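Local coordinates for protein thiol-activated cytolysin (Desulfobulbus propionicus, PDB 6NAL) that is a cholesterol-dependent cytolysin family toxin that probably assembles on target membranes and forms large pores in them, at residues A[426-431]-A[443-448]. Sequence-based numbering, arbitrary orientation.
Sequences SIKTEG and SGYKVG
The hairpin of strands 422-432 and 440-449, at an edge of a four-stranded antiparallel sheet in the C-terminal beta sandwich, shows how the outermost strand is bonded along its inner edge. Ile427 and Lys446 exchange two nearly straight hydrogen bonds, Ile427 N to Lys446 O at 2.8 Å and Lys446 N to Ile427 O at 3.0 Å. Thr429 N hydrogen-bonds to Gly444 O at 3.0 Å, in the carbonyl plane. Where strand 440-449 turns a corner at Ser443, Ser443 N still hydrogen-bonds to Thr429 O, but more bent (143°) and from above that carbonyl's plane. Thr429 OG1 and Ser443 OG meet tip to tip in a 2.7 Å hydrogen bond, either being the possible donor, on the face packed against strands 454-462 and 465-471. On the opposite face, Lys428 bends at chi3 (-89°) to lay CE over the Tyr445 ring, 3.8 Å from its centroid; NZ adds a cation-pi contact. The stronger partner of Lys428 NZ is Phe146 O of the second subunit, a hydrogen bond; Tyr148 N and Lys267 NZ, also of the second subunit, hydrogen-bond to Tyr445 OH and Tyr445 O. The inward face thus closes its hydroxyls on each other, while Lys428 NZ and Tyr445 OH bond to the neighbouring subunit.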
# COMPACT_ATOMS: atom_id res chain seq x y z
N SER A 426 10.04 -15.67 -13.16
CA SER A 426 11.32 -16.36 -13.16
C SER A 426 11.56 -16.96 -14.54
O SER A 426 10.64 -17.51 -15.16
CB SER A 426 11.34 -17.41 -12.06
OG SER A 426 12.19 -18.50 -12.38
N ILE A 427 12.80 -16.82 -15.02
CA ILE A 427 13.19 -17.25 -16.36
C ILE A 427 14.51 -17.95 -16.26
O ILE A 427 15.45 -17.38 -15.72
CB ILE A 427 13.32 -16.09 -17.35
CG1 ILE A 427 12.01 -15.34 -17.46
CG2 ILE A 427 13.70 -16.60 -18.74
CD1 ILE A 427 12.15 -14.04 -18.30
N LYS A 428 14.61 -19.15 -16.84
CA LYS A 428 15.84 -19.93 -16.87
C LYS A 428 16.07 -20.45 -18.28
O LYS A 428 15.14 -20.95 -18.90
CB LYS A 428 15.81 -21.13 -15.89
CG LYS A 428 17.13 -21.84 -15.71
CD LYS A 428 16.96 -23.29 -15.37
CE LYS A 428 16.85 -23.51 -13.86
NZ LYS A 428 16.63 -24.96 -13.54
N THR A 429 17.30 -20.37 -18.76
CA THR A 429 17.66 -20.90 -20.07
C THR A 429 18.81 -21.89 -19.94
O THR A 429 19.81 -21.61 -19.28
CB THR A 429 18.06 -19.78 -21.04
OG1 THR A 429 19.17 -19.02 -20.50
CG2 THR A 429 16.93 -18.85 -21.26
N GLU A 430 18.69 -23.04 -20.62
CA GLU A 430 19.77 -24.02 -20.63
C GLU A 430 20.10 -24.43 -22.06
O GLU A 430 19.23 -24.48 -22.93
CB GLU A 430 19.40 -25.23 -19.80
CG GLU A 430 19.15 -24.93 -18.36
CD GLU A 430 18.41 -26.07 -17.67
OE1 GLU A 430 17.21 -26.27 -17.97
OE2 GLU A 430 19.03 -26.77 -16.84
N GLY A 431 21.37 -24.69 -22.30
CA GLY A 431 21.80 -25.11 -23.60
C GLY A 431 22.51 -26.42 -23.45
O GLY A 431 23.34 -26.56 -22.55
N SER A 443 22.63 -20.86 -19.05
CA SER A 443 23.15 -19.57 -19.49
C SER A 443 22.48 -18.40 -18.80
O SER A 443 22.93 -17.26 -18.95
CB SER A 443 22.98 -19.42 -21.01
OG SER A 443 21.63 -19.63 -21.39
N GLY A 444 21.43 -18.64 -18.02
CA GLY A 444 20.74 -17.57 -17.36
C GLY A 444 19.71 -18.09 -16.39
O GLY A 444 19.04 -19.05 -16.69
N TYR A 445 19.59 -17.46 -15.23
CA TYR A 445 18.64 -17.87 -14.18
C TYR A 445 18.31 -16.59 -13.42
O TYR A 445 19.03 -16.21 -12.49
CB TYR A 445 19.20 -18.92 -13.24
CG TYR A 445 18.19 -19.66 -12.40
CD1 TYR A 445 16.82 -19.41 -12.50
CD2 TYR A 445 18.62 -20.66 -11.54
CE1 TYR A 445 15.90 -20.15 -11.73
CE2 TYR A 445 17.73 -21.39 -10.79
CZ TYR A 445 16.39 -21.13 -10.89
OH TYR A 445 15.56 -21.88 -10.10
N LYS A 446 17.23 -15.95 -13.83
CA LYS A 446 16.72 -14.72 -13.23
C LYS A 446 15.43 -15.08 -12.51
O LYS A 446 14.53 -15.68 -13.12
CB LYS A 446 16.50 -13.67 -14.32
CG LYS A 446 17.81 -13.49 -15.23
CD LYS A 446 18.69 -12.35 -14.73
CE LYS A 446 20.04 -12.24 -15.46
NZ LYS A 446 20.97 -13.34 -15.07
N VAL A 447 15.39 -14.83 -11.21
CA VAL A 447 14.19 -15.07 -10.40
C VAL A 447 13.68 -13.73 -9.90
O VAL A 447 14.41 -12.76 -9.81
CB VAL A 447 14.44 -16.01 -9.21
CG1 VAL A 447 14.63 -17.43 -9.69
CG2 VAL A 447 15.63 -15.50 -8.42
N GLY A 448 12.38 -13.69 -9.60
CA GLY A 448 11.79 -12.58 -8.87
C GLY A 448 11.73 -11.29 -9.63
O GLY A 448 11.75 -10.22 -9.03